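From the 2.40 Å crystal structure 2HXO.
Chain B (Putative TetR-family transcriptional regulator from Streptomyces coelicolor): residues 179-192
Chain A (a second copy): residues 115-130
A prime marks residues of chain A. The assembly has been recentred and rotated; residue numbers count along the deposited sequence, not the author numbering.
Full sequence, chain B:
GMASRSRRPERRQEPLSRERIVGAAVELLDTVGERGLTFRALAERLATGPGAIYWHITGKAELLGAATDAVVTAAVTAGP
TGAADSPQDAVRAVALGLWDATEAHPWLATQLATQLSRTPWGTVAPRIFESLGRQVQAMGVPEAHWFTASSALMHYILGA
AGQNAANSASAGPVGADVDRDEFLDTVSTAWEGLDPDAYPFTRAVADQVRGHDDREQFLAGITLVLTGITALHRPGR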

# COMPACT_ATOMS: atom_id res chain seq x y z
N ASP B 179 -16.92 -13.26 5.70
CA ASP B 179 -15.54 -13.53 6.19
C ASP B 179 -14.87 -12.24 6.66
O ASP B 179 -14.16 -12.23 7.68
CB ASP B 179 -14.69 -14.16 5.08
CG ASP B 179 -13.26 -14.45 5.53
OD1 ASP B 179 -12.50 -13.49 5.78
OD2 ASP B 179 -12.88 -15.64 5.64
N ARG B 180 -15.10 -11.16 5.93
CA ARG B 180 -14.53 -9.87 6.30
C ARG B 180 -15.28 -9.40 7.53
O ARG B 180 -14.69 -8.83 8.45
CB ARG B 180 -14.69 -8.86 5.16
CG ARG B 180 -13.39 -8.22 4.68
CD ARG B 180 -12.99 -6.99 5.48
NE ARG B 180 -11.67 -7.15 6.08
CZ ARG B 180 -10.92 -6.16 6.54
NH1 ARG B 180 -11.32 -4.90 6.48
NH2 ARG B 180 -9.74 -6.44 7.08
N ASP B 181 -16.59 -9.65 7.56
CA ASP B 181 -17.42 -9.24 8.68
C ASP B 181 -17.07 -10.05 9.92
O ASP B 181 -17.24 -9.59 11.05
CB ASP B 181 -18.92 -9.41 8.35
CG ASP B 181 -19.33 -8.66 7.09
OD1 ASP B 181 -18.90 -7.50 6.90
OD2 ASP B 181 -20.10 -9.24 6.29
N GLU B 182 -16.58 -11.27 9.71
CA GLU B 182 -16.19 -12.15 10.80
C GLU B 182 -14.80 -11.76 11.29
O GLU B 182 -14.52 -11.80 12.49
CB GLU B 182 -16.24 -13.61 10.33
CG GLU B 182 -17.64 -14.01 9.84
CD GLU B 182 -17.75 -15.46 9.38
OE1 GLU B 182 -16.97 -15.88 8.49
OE2 GLU B 182 -18.63 -16.17 9.91
N PHE B 183 -13.93 -11.37 10.37
CA PHE B 183 -12.58 -10.95 10.71
C PHE B 183 -12.67 -9.64 11.50
O PHE B 183 -11.97 -9.45 12.49
CB PHE B 183 -11.74 -10.73 9.45
CG PHE B 183 -10.40 -10.12 9.70
CD1 PHE B 183 -9.35 -10.89 10.17
CD2 PHE B 183 -10.18 -8.76 9.48
CE1 PHE B 183 -8.10 -10.32 10.42
CE2 PHE B 183 -8.95 -8.19 9.73
CZ PHE B 183 -7.90 -8.97 10.20
N LEU B 184 -13.54 -8.74 11.06
CA LEU B 184 -13.70 -7.47 11.75
C LEU B 184 -14.34 -7.66 13.12
O LEU B 184 -14.08 -6.90 14.04
CB LEU B 184 -14.55 -6.50 10.91
CG LEU B 184 -13.88 -6.03 9.63
CD1 LEU B 184 -14.86 -5.22 8.80
CD2 LEU B 184 -12.64 -5.19 9.98
N ASP B 185 -15.18 -8.67 13.25
CA ASP B 185 -15.83 -8.90 14.53
C ASP B 185 -14.84 -9.49 15.52
O ASP B 185 -14.94 -9.24 16.72
CB ASP B 185 -17.03 -9.82 14.40
CG ASP B 185 -17.75 -10.04 15.73
OD1 ASP B 185 -17.27 -10.88 16.54
OD2 ASP B 185 -18.77 -9.36 15.97
N THR B 186 -13.89 -10.26 15.01
CA THR B 186 -12.89 -10.86 15.89
C THR B 186 -11.87 -9.77 16.30
O THR B 186 -11.37 -9.77 17.43
CB THR B 186 -12.18 -12.07 15.22
OG1 THR B 186 -11.65 -11.69 13.95
CG2 THR B 186 -13.18 -13.19 14.98
N VAL B 187 -11.60 -8.83 15.39
CA VAL B 187 -10.67 -7.73 15.71
C VAL B 187 -11.33 -6.84 16.77
O VAL B 187 -10.70 -6.47 17.77
CB VAL B 187 -10.33 -6.84 14.47
CG1 VAL B 187 -9.55 -5.60 14.91
CG2 VAL B 187 -9.50 -7.62 13.46
N SER B 188 -12.59 -6.50 16.56
CA SER B 188 -13.32 -5.66 17.51
C SER B 188 -13.28 -6.30 18.90
O SER B 188 -13.04 -5.62 19.91
CB SER B 188 -14.76 -5.49 17.05
OG SER B 188 -15.44 -4.59 17.90
N THR B 189 -13.51 -7.60 18.95
CA THR B 189 -13.49 -8.35 20.20
C THR B 189 -12.11 -8.29 20.85
O THR B 189 -11.99 -7.97 22.02
CB THR B 189 -13.89 -9.81 19.95
OG1 THR B 189 -15.23 -9.85 19.45
CG2 THR B 189 -13.78 -10.63 21.22
N ALA B 190 -11.07 -8.60 20.08
CA ALA B 190 -9.70 -8.57 20.59
C ALA B 190 -9.31 -7.20 21.13
O ALA B 190 -8.59 -7.11 22.13
CB ALA B 190 -8.72 -8.98 19.48
N TRP B 191 -9.76 -6.14 20.47
CA TRP B 191 -9.43 -4.78 20.90
C TRP B 191 -10.23 -4.39 22.14
O TRP B 191 -9.75 -3.63 22.98
CB TRP B 191 -9.66 -3.78 19.76
CG TRP B 191 -8.61 -3.87 18.67
CD1 TRP B 191 -7.74 -4.90 18.46
CD2 TRP B 191 -8.39 -2.93 17.60
NE1 TRP B 191 -6.98 -4.66 17.33
CE2 TRP B 191 -7.36 -3.46 16.79
CE3 TRP B 191 -8.96 -1.69 17.26
CZ2 TRP B 191 -6.89 -2.80 15.65
CZ3 TRP B 191 -8.49 -1.03 16.11
CH2 TRP B 191 -7.46 -1.59 15.32
N GLU B 192 -11.45 -4.92 22.27
CA GLU B 192 -12.25 -4.60 23.46
C GLU B 192 -11.63 -5.26 24.68
O GLU B 192 -11.98 -4.94 25.82
CB GLU B 192 -13.71 -5.05 23.27
CG GLU B 192 -14.43 -4.21 22.22
CD GLU B 192 -15.88 -4.59 22.00
OE1 GLU B 192 -16.16 -5.78 21.70
OE2 GLU B 192 -16.75 -3.69 22.10
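Chain A (115-130) QLSRTPWGTVAPRIFE

Chain B contributes a helix that begins at Arg180 and takes in most of the stretch, its backbone running in regular i to i+4 hydrogen bonds. Chain A lies against it as a helical segment from Gln115′, a type I turn from Thr119′ to Gly122′ closed by Gly122′ N to Thr119′ O (2.9 Å), and a second helix that continues past Glu130′. This second helix crosses the chain B helix at -70°, with axes 11.5 Å apart at closest approach. The turn comes nearest by backbone: the CA atoms of Val187 and Pro120′ are 4.8 Å apart. No hydrogen bond links the two stretches; packing holds the contact.

At the start of the chain B helix, CA-to-CB of Arg180 points sideways, but the long side chain brings NH2 to 3.9 Å from Leu116′ O, at the edge of the guanidinium. One turn on, Phe183 (chi1 t) sets its ring against the chain A backbone; a flat, apolar ring can meet the backbone and the proline ring together. Ser117′ O sits over one face, 3.2 Å from Phe183 CE1, and the same CE1 meets Pro120′ CG at 3.3 Å.

Thr186 points toward chain A, yet its OG1 donates a hydrogen bond to Phe183 O (2.7 Å). With its hydroxyl thus satisfied, it can pack OG1 against apolar Pro120′ CB at 3.6 Å. Val187 adds a compact branch, CG2 lying 3.9 Å from Pro120′ CA. Ala190, also directed toward chain A, is small enough to let the Trp121′ indole lie close: its CB sits over one face of that ring, 3.4 Å from Trp121′ NE1.

Of the chain B residues, Trp191 has the most surface covered by chain A. Its broad indole spans several residues of the second helix: Pro126′ CB lies over the five-membered ring in a CH-pi contact, 3.8 Å from Trp191 NE1, Ala125′ CB approaches the edge at Trp191 CZ2 (4.4 Å), and Trp191 CH2 rests over one face of Phe129′, 4.0 Å from its CG.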

# COMPACT_ATOMS: atom_id res chain seq x y z
N GLN A 115 -0.41 -8.82 8.79
CA GLN A 115 -0.78 -8.49 10.16
C GLN A 115 -2.17 -7.86 10.20
O GLN A 115 -2.95 -8.12 11.12
CB GLN A 115 0.24 -7.52 10.74
CG GLN A 115 0.28 -7.47 12.25
CD GLN A 115 0.95 -8.69 12.86
OE1 GLN A 115 0.34 -9.24 13.90
NE2 GLN A 115 2.01 -9.13 12.40
N LEU A 116 -2.49 -7.05 9.20
CA LEU A 116 -3.79 -6.38 9.15
C LEU A 116 -4.84 -7.14 8.35
O LEU A 116 -5.99 -6.72 8.27
CB LEU A 116 -3.64 -4.98 8.53
CG LEU A 116 -2.44 -4.14 8.96
CD1 LEU A 116 -2.58 -2.75 8.36
CD2 LEU A 116 -2.34 -4.07 10.46
N SER A 117 -4.45 -8.28 7.78
CA SER A 117 -5.39 -9.06 6.99
C SER A 117 -5.79 -10.40 7.61
O SER A 117 -6.93 -10.84 7.44
CB SER A 117 -4.80 -9.32 5.61
OG SER A 117 -4.53 -8.10 4.94
N ARG A 118 -4.87 -11.04 8.32
CA ARG A 118 -5.17 -12.35 8.89
C ARG A 118 -4.78 -12.51 10.35
O ARG A 118 -4.89 -13.60 10.90
CB ARG A 118 -4.47 -13.45 8.09
CG ARG A 118 -4.37 -13.19 6.59
CD ARG A 118 -3.99 -14.46 5.84
NE ARG A 118 -2.91 -15.19 6.51
CZ ARG A 118 -1.68 -14.72 6.67
NH1 ARG A 118 -1.35 -13.52 6.21
NH2 ARG A 118 -0.77 -15.45 7.31
N THR A 119 -4.32 -11.43 10.98
CA THR A 119 -3.90 -11.50 12.38
C THR A 119 -4.77 -10.67 13.31
O THR A 119 -4.33 -9.64 13.83
CB THR A 119 -2.45 -11.03 12.53
OG1 THR A 119 -1.66 -11.61 11.49
CG2 THR A 119 -1.89 -11.47 13.88
N PRO A 120 -6.01 -11.12 13.56
CA PRO A 120 -6.96 -10.43 14.43
C PRO A 120 -6.39 -10.07 15.81
O PRO A 120 -6.68 -9.01 16.35
CB PRO A 120 -8.12 -11.42 14.54
CG PRO A 120 -8.08 -12.13 13.22
CD PRO A 120 -6.60 -12.37 13.03
N TRP A 121 -5.58 -10.96 16.37
CA TRP A 121 -5.00 -10.73 17.68
C TRP A 121 -3.62 -10.10 17.65
O TRP A 121 -2.95 -10.01 18.68
CB TRP A 121 -4.98 -12.05 18.47
CG TRP A 121 -6.30 -12.31 19.15
CD1 TRP A 121 -6.77 -11.71 20.29
CD2 TRP A 121 -7.34 -13.18 18.70
NE1 TRP A 121 -8.04 -12.15 20.57
CE2 TRP A 121 -8.42 -13.05 19.61
CE3 TRP A 121 -7.48 -14.06 17.61
CZ2 TRP A 121 -9.62 -13.77 19.46
CZ3 TRP A 121 -8.67 -14.77 17.47
CH2 TRP A 121 -9.72 -14.62 18.39
N GLY A 122 -3.20 -9.65 16.47
CA GLY A 122 -1.89 -9.03 16.34
C GLY A 122 -1.72 -7.83 17.25
O GLY A 122 -2.68 -7.11 17.53
N THR A 123 -0.50 -7.60 17.70
CA THR A 123 -0.23 -6.49 18.60
C THR A 123 0.29 -5.24 17.92
O THR A 123 0.26 -4.16 18.50
CB THR A 123 0.78 -6.89 19.66
OG1 THR A 123 2.05 -7.10 19.04
CG2 THR A 123 0.34 -8.18 20.35
N VAL A 124 0.78 -5.37 16.69
CA VAL A 124 1.33 -4.20 16.02
C VAL A 124 0.24 -3.24 15.55
O VAL A 124 0.36 -2.03 15.73
CB VAL A 124 2.22 -4.59 14.82
CG1 VAL A 124 1.38 -5.11 13.69
CG2 VAL A 124 3.02 -3.38 14.35
N ALA A 125 -0.83 -3.79 14.98
CA ALA A 125 -1.92 -2.96 14.48
C ALA A 125 -2.47 -2.02 15.55
O ALA A 125 -2.44 -0.80 15.37
CB ALA A 125 -3.02 -3.84 13.93
N PRO A 126 -2.98 -2.56 16.67
CA PRO A 126 -3.53 -1.70 17.72
C PRO A 126 -2.56 -0.67 18.28
O PRO A 126 -2.96 0.41 18.69
CB PRO A 126 -4.01 -2.71 18.78
CG PRO A 126 -3.15 -3.90 18.54
CD PRO A 126 -3.10 -3.98 17.04
N ARG A 127 -1.27 -0.98 18.28
CA ARG A 127 -0.29 -0.02 18.79
C ARG A 127 -0.08 1.16 17.81
O ARG A 127 0.09 2.30 18.24
CB ARG A 127 1.03 -0.74 19.08
CG ARG A 127 0.92 -1.58 20.34
CD ARG A 127 2.08 -2.53 20.55
NE ARG A 127 2.02 -3.10 21.89
CZ ARG A 127 2.61 -4.24 22.27
NH1 ARG A 127 3.32 -4.94 21.40
NH2 ARG A 127 2.47 -4.67 23.51
N ILE A 128 -0.12 0.88 16.52
CA ILE A 128 0.02 1.92 15.51
C ILE A 128 -1.24 2.76 15.58
O ILE A 128 -1.19 3.98 15.58
CB ILE A 128 0.11 1.37 14.07
CG1 ILE A 128 1.26 0.38 13.94
CG2 ILE A 128 0.27 2.52 13.10
CD1 ILE A 128 2.58 0.95 14.40
N PHE A 129 -2.37 2.08 15.65
CA PHE A 129 -3.64 2.77 15.72
C PHE A 129 -3.78 3.63 16.96
O PHE A 129 -4.37 4.70 16.91
CB PHE A 129 -4.80 1.78 15.61
CG PHE A 129 -5.34 1.66 14.21
CD1 PHE A 129 -4.78 0.75 13.30
CD2 PHE A 129 -6.35 2.51 13.78
CE1 PHE A 129 -5.23 0.69 11.98
CE2 PHE A 129 -6.81 2.47 12.45
CZ PHE A 129 -6.25 1.55 11.55
N GLU A 130 -3.23 3.18 18.08
CA GLU A 130 -3.29 3.97 19.31
C GLU A 130 -2.44 5.23 19.12
O GLU A 130 -2.84 6.31 19.51
CB GLU A 130 -2.76 3.15 20.48
CG GLU A 130 -2.91 3.81 21.85
CD GLU A 130 -4.36 3.94 22.31
OE1 GLU A 130 -5.21 3.13 21.90
OE2 GLU A 130 -4.65 4.84 23.11